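Local coordinates for DNA mismatch repair protein PMS1 (Saccharomyces cerevisiae, PDB 3H4L) that binds ATP through an ATPase domain of the gyrase B, Hsp90 and MutL type and probably uses it to switch dimerisation and DNA contacts in mismatch repair, at residues B[43-48]-B[186-191]; B[35-40]-B[59-64]; B[205-210]-B[218-223]. One frame throughout, in Å; residues are numbered along the deposited sequence.

Contact 1. Residues B[43-48]-B[186-191]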
# COMPACT_ATOMS: atom_id res chain seq x y z
N ASN B 43 20.14 0.41 -8.91
CA ASN B 43 19.30 1.31 -9.68
C ASN B 43 17.86 0.85 -9.46
O ASN B 43 16.91 1.47 -9.96
CB ASN B 43 19.65 1.31 -11.18
CG ASN B 43 19.64 -0.08 -11.78
OD1 ASN B 43 18.71 -0.87 -11.56
ND2 ASN B 43 20.68 -0.39 -12.55
N GLN B 44 17.72 -0.24 -8.72
CA GLN B 44 16.40 -0.75 -8.41
C GLN B 44 16.29 -1.10 -6.92
O GLN B 44 17.05 -1.92 -6.39
CB GLN B 44 16.06 -1.98 -9.26
CG GLN B 44 14.56 -2.14 -9.45
CD GLN B 44 14.17 -3.37 -10.24
OE1 GLN B 44 14.76 -3.68 -11.29
NE2 GLN B 44 13.15 -4.09 -9.75
N ILE B 45 15.34 -0.48 -6.24
CA ILE B 45 15.16 -0.74 -4.82
C ILE B 45 13.72 -1.08 -4.47
O ILE B 45 12.80 -0.31 -4.73
CB ILE B 45 15.62 0.45 -3.98
CG1 ILE B 45 17.12 0.67 -4.21
CG2 ILE B 45 15.34 0.18 -2.51
CD1 ILE B 45 17.67 1.89 -3.55
N GLU B 46 13.55 -2.24 -3.88
CA GLU B 46 12.25 -2.73 -3.51
C GLU B 46 12.21 -2.92 -2.01
O GLU B 46 13.12 -3.50 -1.43
CB GLU B 46 11.98 -4.05 -4.23
CG GLU B 46 10.59 -4.61 -4.04
CD GLU B 46 10.47 -5.98 -4.68
OE1 GLU B 46 10.87 -6.11 -5.86
OE2 GLU B 46 9.98 -6.91 -3.99
N ILE B 47 11.13 -2.43 -1.40
CA ILE B 47 10.93 -2.50 0.04
C ILE B 47 9.60 -3.16 0.33
O ILE B 47 8.55 -2.71 -0.14
CB ILE B 47 10.94 -1.08 0.63
CG1 ILE B 47 12.24 -0.38 0.24
CG2 ILE B 47 10.79 -1.13 2.13
CD1 ILE B 47 12.30 1.06 0.68
N ILE B 48 9.64 -4.24 1.10
CA ILE B 48 8.44 -4.96 1.44
C ILE B 48 8.21 -4.96 2.95
O ILE B 48 9.04 -5.45 3.72
CB ILE B 48 8.53 -6.40 0.91
CG1 ILE B 48 8.58 -6.37 -0.62
CG2 ILE B 48 7.35 -7.22 1.36
CD1 ILE B 48 8.68 -7.74 -1.27
N ALA B 186 16.30 9.89 -9.39
CA ALA B 186 15.76 9.63 -10.71
C ALA B 186 16.33 8.37 -11.35
O ALA B 186 15.62 7.60 -11.99
CB ALA B 186 16.04 10.83 -11.60
N ALA B 187 17.63 8.16 -11.18
CA ALA B 187 18.31 7.00 -11.75
C ALA B 187 17.96 5.71 -11.00
O ALA B 187 18.51 4.65 -11.29
CB ALA B 187 19.82 7.23 -11.73
N ILE B 188 17.04 5.81 -10.04
CA ILE B 188 16.66 4.66 -9.24
C ILE B 188 15.17 4.37 -9.24
O ILE B 188 14.35 5.28 -9.13
CB ILE B 188 17.11 4.85 -7.76
CG1 ILE B 188 18.63 5.00 -7.70
CG2 ILE B 188 16.66 3.67 -6.91
CD1 ILE B 188 19.18 5.19 -6.30
N LYS B 189 14.81 3.09 -9.36
CA LYS B 189 13.41 2.70 -9.33
C LYS B 189 13.04 2.18 -7.94
O LYS B 189 13.61 1.19 -7.47
CB LYS B 189 13.10 1.60 -10.34
CG LYS B 189 11.71 1.00 -10.11
CD LYS B 189 11.39 -0.21 -10.98
CE LYS B 189 9.96 -0.67 -10.71
NZ LYS B 189 9.49 -1.75 -11.63
N PHE B 190 12.09 2.84 -7.29
CA PHE B 190 11.64 2.42 -5.97
C PHE B 190 10.27 1.77 -6.06
O PHE B 190 9.43 2.17 -6.87
CB PHE B 190 11.55 3.62 -5.02
CG PHE B 190 12.87 4.07 -4.48
CD1 PHE B 190 13.59 5.07 -5.11
CD2 PHE B 190 13.38 3.50 -3.31
CE1 PHE B 190 14.81 5.51 -4.59
CE2 PHE B 190 14.60 3.93 -2.79
CZ PHE B 190 15.31 4.94 -3.43
N SER B 191 10.06 0.76 -5.21
CA SER B 191 8.79 0.05 -5.13
C SER B 191 8.56 -0.26 -3.66
O SER B 191 9.46 -0.72 -2.97
CB SER B 191 8.85 -1.26 -5.91
OG SER B 191 9.10 -1.00 -7.27
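Residues 44-48 and 189-191 run side by side as parallel strands, their axes 4.8 Å apart and their directions 10° apart. Four backbone hydrogen bonds join them; I45 bonds to both K189 and S191, one through its N and one through its O, as alternate residues do in a parallel pair. The straightest, I45 N to K189 O at 2.7 Å, meets the carbonyl nearly along its C=O axis; K189 N reaches N43 O from above the carbonyl plane, 34° out of it.

The tight side is the face that carries I45 and F190. I45 lies alongside the ring: CG1 lies beside the backbone N (chi1 -62°), and the extended chain carries CD1 to 3.8 Å from F190 CE2 at an oblique slant and 3.9 Å from I188 CG2. Its CB and CG2 also touch the CD2-CE2 side of that ring. An alanine at I45 removes CG1, CG2 and CD1 and with them their contacts to the F190 ring and I188 CG2, and would probably loosen the packing there.

The other face, with Q44, K189, E46 and S191, is looser and partly open to solvent: Q44 CG brushes K189 CD at 4.0 Å as the two extended chains point the same way. Helix 26-39 packs on I45 and I188 through I38, helix 167-184 closes over F190, and strands 56-61 and 200-206 flank the pair in the mixed sheet.

Contact 2. Residues B[35-40]-B[59-64]. With MG (magnesium ion), chain F; ANP (phosphoaminophosphonic acid-adenylate ester), chain E.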
# COMPACT_ATOMS: atom_id res chain seq x y z
N ASP B 35 19.99 3.74 2.28
CA ASP B 35 21.32 4.31 2.15
C ASP B 35 22.33 3.26 1.71
O ASP B 35 23.14 3.49 0.81
CB ASP B 35 21.80 4.92 3.47
CG ASP B 35 21.28 6.32 3.68
OD1 ASP B 35 20.54 6.81 2.82
OD2 ASP B 35 21.63 6.95 4.71
N ASN B 36 22.29 2.10 2.36
CA ASN B 36 23.22 1.06 1.99
C ASN B 36 23.02 0.59 0.54
O ASN B 36 24.00 0.38 -0.18
CB ASN B 36 23.12 -0.11 2.96
CG ASN B 36 23.78 0.20 4.27
OD1 ASN B 36 24.61 1.11 4.36
ND2 ASN B 36 23.45 -0.56 5.31
N SER B 37 21.77 0.45 0.13
CA SER B 37 21.49 0.02 -1.24
C SER B 37 22.02 1.06 -2.21
O SER B 37 22.74 0.72 -3.15
CB SER B 37 19.97 -0.18 -1.45
OG SER B 37 19.51 -1.33 -0.75
N ILE B 38 21.69 2.33 -1.99
CA ILE B 38 22.18 3.36 -2.89
C ILE B 38 23.70 3.32 -2.95
O ILE B 38 24.29 3.46 -4.02
CB ILE B 38 21.70 4.75 -2.47
CG1 ILE B 38 20.18 4.81 -2.51
CG2 ILE B 38 22.28 5.79 -3.39
CD1 ILE B 38 19.61 6.08 -1.95
N ASP B 39 24.35 3.13 -1.80
CA ASP B 39 25.81 3.06 -1.73
C ASP B 39 26.32 1.87 -2.54
O ASP B 39 27.46 1.86 -2.99
CB ASP B 39 26.32 2.87 -0.29
CG ASP B 39 26.11 4.10 0.58
OD1 ASP B 39 26.20 5.23 0.05
OD2 ASP B 39 25.89 3.92 1.80
N ALA B 40 25.47 0.86 -2.71
CA ALA B 40 25.85 -0.33 -3.45
C ALA B 40 25.62 -0.17 -4.95
O ALA B 40 25.70 -1.14 -5.71
CB ALA B 40 25.09 -1.53 -2.92
N CYS B 59 14.55 -5.05 2.38
CA CYS B 59 15.07 -4.14 1.37
C CYS B 59 15.86 -4.92 0.33
O CYS B 59 16.86 -5.58 0.67
CB CYS B 59 15.95 -3.07 2.03
SG CYS B 59 16.45 -1.78 0.89
N SER B 60 15.40 -4.85 -0.92
CA SER B 60 16.04 -5.55 -2.03
C SER B 60 16.57 -4.62 -3.10
O SER B 60 15.85 -3.74 -3.57
CB SER B 60 15.07 -6.53 -2.70
OG SER B 60 15.07 -7.78 -2.04
N ASP B 61 17.82 -4.83 -3.48
CA ASP B 61 18.43 -4.01 -4.51
C ASP B 61 19.22 -4.88 -5.48
O ASP B 61 19.45 -6.06 -5.23
CB ASP B 61 19.36 -2.98 -3.87
CG ASP B 61 20.54 -3.62 -3.18
OD1 ASP B 61 21.25 -4.44 -3.81
OD2 ASP B 61 20.79 -3.29 -1.99
N ASN B 62 19.62 -4.28 -6.60
CA ASN B 62 20.40 -4.99 -7.59
C ASN B 62 21.82 -4.40 -7.60
O ASN B 62 22.48 -4.33 -8.64
CB ASN B 62 19.74 -4.86 -8.97
CG ASN B 62 19.50 -3.42 -9.37
OD1 ASN B 62 19.80 -2.49 -8.61
ND2 ASN B 62 18.95 -3.22 -10.57
N GLY B 63 22.29 -4.00 -6.43
CA GLY B 63 23.61 -3.41 -6.32
C GLY B 63 24.74 -4.41 -6.46
O GLY B 63 24.54 -5.56 -6.85
N ASP B 64 25.94 -3.96 -6.11
CA ASP B 64 27.15 -4.76 -6.21
C ASP B 64 27.19 -5.98 -5.30
O ASP B 64 28.03 -6.85 -5.49
CB ASP B 64 28.37 -3.88 -5.95
CG ASP B 64 28.45 -2.72 -6.91
OD1 ASP B 64 29.24 -1.78 -6.66
OD2 ASP B 64 27.73 -2.74 -7.93
MG MG F . 25.59 2.10 6.00
PG ANP E . 27.18 4.20 7.03
O1G ANP E . 25.92 3.45 7.17
O2G ANP E . 27.27 4.92 5.78
O3G ANP E . 27.49 5.13 8.17
PB ANP E . 28.28 1.65 6.34
O1B ANP E . 29.67 1.17 6.11
O2B ANP E . 27.39 1.60 5.19
N3B ANP E . 28.36 3.10 7.03
PA ANP E . 26.40 -0.19 7.59
O1A ANP E . 25.29 0.57 7.07
O2A ANP E . 26.29 -0.90 8.90
O3A ANP E . 27.71 0.73 7.49
O5' ANP E . 26.69 -1.46 6.66
C5' ANP E . 28.01 -1.70 6.37
C4' ANP E . 28.60 -2.74 5.50
O4' ANP E . 27.62 -3.72 5.14
C3' ANP E . 28.87 -1.88 4.31
O3' ANP E . 30.11 -1.18 4.48
C2' ANP E . 28.76 -2.86 3.18
O2' ANP E . 30.05 -3.40 2.97
C1' ANP E . 27.67 -3.84 3.73
N9 ANP E . 26.26 -3.66 3.27
C8 ANP E . 25.11 -3.30 3.96
N7 ANP E . 24.01 -3.24 3.26
C5 ANP E . 24.44 -3.58 2.00
C6 ANP E . 23.79 -3.73 0.71
N6 ANP E . 22.49 -3.52 0.57
N1 ANP E . 24.52 -4.10 -0.42
C2 ANP E . 25.88 -4.33 -0.31
N3 ANP E . 26.58 -4.23 0.85
C4 ANP E . 25.83 -3.84 1.96
O HOH W 1 25.10 3.71 4.63
O HOH W 2 23.50 2.50 6.18
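Hydrogen bonds to side chains carry the centre of this contact between the end of helix 26-39 and strand 56-61 with its following loop. S37 OG donates to D61 OD2 at 2.6 Å, on its anti lone pair, and the same OD2 accepts a hydrogen bond from the adenine N6 of the bound nucleotide at 3.1 Å. OD1 closes an Asx turn by accepting from G63 N, above the carboxylate plane, and also accepts from T145 N, so the carboxylate is gripped at both ends.

One backbone hydrogen bond, D64 N to A40 O at 2.9 Å, lies in the carbonyl plane. G63 CA lies 3.1 Å from A40 O, so a CB there would clash.

C59 SG sits 3.5 Å from S37 OG, and A40 CB lies 3.6 Å from adenine N1.

The helix gives magnesium one ligand, N36 OD1 at 2.2 Å, beside three phosphate oxygens and two waters, while ND2 donates to O1A.

The contact thus reads the adenine amino group through D61 and grips the phosphates through N36 and the magnesium it binds, as in the GHKL ATPase fold; the S37 bond probably helps keep D61 ionised and oriented.

Contact 3. Residues B[205-210]-B[218-223]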
# COMPACT_ATOMS: atom_id res chain seq x y z
N LEU B 205 4.00 2.43 -2.99
CA LEU B 205 4.66 3.45 -3.81
C LEU B 205 5.48 2.84 -4.95
O LEU B 205 5.98 1.71 -4.84
CB LEU B 205 5.57 4.33 -2.94
CG LEU B 205 6.50 5.40 -3.55
CD1 LEU B 205 6.80 6.48 -2.50
CD2 LEU B 205 7.80 4.77 -4.05
N SER B 206 5.61 3.59 -6.04
CA SER B 206 6.38 3.14 -7.19
C SER B 206 6.81 4.26 -8.12
O SER B 206 6.01 5.13 -8.46
CB SER B 206 5.59 2.11 -7.99
OG SER B 206 6.36 1.63 -9.08
N THR B 207 8.07 4.24 -8.53
CA THR B 207 8.59 5.23 -9.46
C THR B 207 9.30 4.48 -10.57
O THR B 207 9.77 3.36 -10.38
CB THR B 207 9.58 6.23 -8.80
OG1 THR B 207 10.70 5.52 -8.26
CG2 THR B 207 8.89 7.02 -7.71
N MET B 208 9.38 5.11 -11.74
CA MET B 208 10.03 4.50 -12.89
C MET B 208 11.51 4.83 -12.91
O MET B 208 11.93 5.91 -12.51
CB MET B 208 9.37 5.01 -14.18
CG MET B 208 7.91 4.62 -14.34
SD MET B 208 7.72 2.84 -14.48
CE MET B 208 7.45 2.37 -12.73
N ARG B 209 12.32 3.88 -13.38
CA ARG B 209 13.75 4.10 -13.46
C ARG B 209 13.97 5.22 -14.47
O ARG B 209 13.20 5.35 -15.42
CB ARG B 209 14.45 2.83 -13.92
CG ARG B 209 15.95 2.88 -13.78
CD ARG B 209 16.59 1.62 -14.31
NE ARG B 209 16.05 0.44 -13.65
CZ ARG B 209 16.36 -0.81 -13.99
NH1 ARG B 209 17.22 -1.03 -14.98
NH2 ARG B 209 15.83 -1.83 -13.33
N ASN B 210 15.00 6.03 -14.26
CA ASN B 210 15.31 7.15 -15.15
C ASN B 210 14.18 8.18 -15.30
O ASN B 210 13.83 8.57 -16.41
CB ASN B 210 15.70 6.62 -16.55
CG ASN B 210 16.90 5.67 -16.51
OD1 ASN B 210 17.80 5.82 -15.68
ND2 ASN B 210 16.91 4.71 -17.42
N SER B 218 5.07 13.63 -9.39
CA SER B 218 3.73 13.31 -9.88
C SER B 218 3.29 11.88 -9.54
O SER B 218 2.10 11.62 -9.34
CB SER B 218 3.65 13.53 -11.39
OG SER B 218 3.42 14.90 -11.67
N SER B 219 4.25 10.97 -9.47
CA SER B 219 3.97 9.58 -9.13
C SER B 219 3.76 9.50 -7.62
O SER B 219 2.79 8.91 -7.14
CB SER B 219 5.14 8.68 -9.52
OG SER B 219 5.45 8.82 -10.88
N VAL B 220 4.67 10.11 -6.89
CA VAL B 220 4.66 10.09 -5.44
C VAL B 220 3.58 10.94 -4.78
O VAL B 220 3.22 10.70 -3.63
CB VAL B 220 6.08 10.48 -4.90
CG1 VAL B 220 6.03 10.84 -3.43
CG2 VAL B 220 7.05 9.32 -5.13
N PHE B 221 3.04 11.92 -5.49
CA PHE B 221 2.02 12.78 -4.89
C PHE B 221 0.80 13.04 -5.77
O PHE B 221 0.08 14.01 -5.56
CB PHE B 221 2.64 14.12 -4.50
CG PHE B 221 3.55 14.04 -3.31
CD1 PHE B 221 3.03 13.88 -2.03
CD2 PHE B 221 4.93 14.17 -3.46
CE1 PHE B 221 3.87 13.84 -0.93
CE2 PHE B 221 5.77 14.13 -2.36
CZ PHE B 221 5.24 13.97 -1.09
N GLY B 222 0.59 12.17 -6.76
CA GLY B 222 -0.54 12.31 -7.65
C GLY B 222 -0.51 13.61 -8.43
O GLY B 222 0.45 14.38 -8.34
N ALA B 223 -1.59 13.85 -9.19
CA ALA B 223 -1.73 15.05 -10.01
C ALA B 223 -1.75 16.34 -9.20
O ALA B 223 -1.43 17.42 -9.71
CB ALA B 223 -3.00 14.95 -10.84
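V220 CG2 is where strand end and helix end meet. This methyl, anti to the carbonyl carbon, receives two others: L205 CD1 crosses to it obliquely at 3.9 Å, and T207 CG2 comes alongside at the same distance, both side chains pointing the same way. Beside this apolar trio, S219 directs its CB at the strand and brings it to 3.8 Å from the carbonyl O of S206. No hydrogen bond links the two segments, and the contact buries only 155 Å².

The second shell fixes these groups. T207 has OG1 in the crowded position between its backbone N and carbonyl carbon (chi1 60°), which points CG2 to the helix while OG1 accepts a hydrogen bond from F190 N on the neighbouring strand. L205 CG is anti to the backbone N (chi1 174°), and this swings the branched end toward V220 although its CB does not point at the helix. S219 OG is hydrogen-bonded to K215 O one turn earlier. V220 lays CG1 over one face of the F221 ring, 3.4 Å above the plane and offset toward the rim.

Farther out, Q179 of helix 167-184 touches L205, V220 and F221. Strand 200-206 is the last of its sheet within the chain, but L205 and S206 pair in parallel with a strand of the second subunit, and H78 ND1 of that subunit is hydrogen-bonded to V220 O; helix 213-221, packed against the end of strand 200-206, thus lies at the subunit interface.

Overall arrangement
Contacts 1 and 2 lie 9 Å apart, centre to centre, and share the sheet through neighbouring strands 44-50 and 56-61; I45 CD1 touches S37 CB, and N43 and N62 are probably hydrogen-bonded across them. Contact 2 is buried and polar, its carboxylate, amide and metal chemistry directed at the nucleotide. Contact 1 is partly buried, with backbone pairing at its centre and an apolar face turned to the helices. Contact 3, its centre 11 Å from that of contact 1 and tied to it by the bond from T207 N to F190 O, is buried too, yet wholly apolar or van der Waals between its segments, and lies by the second subunit.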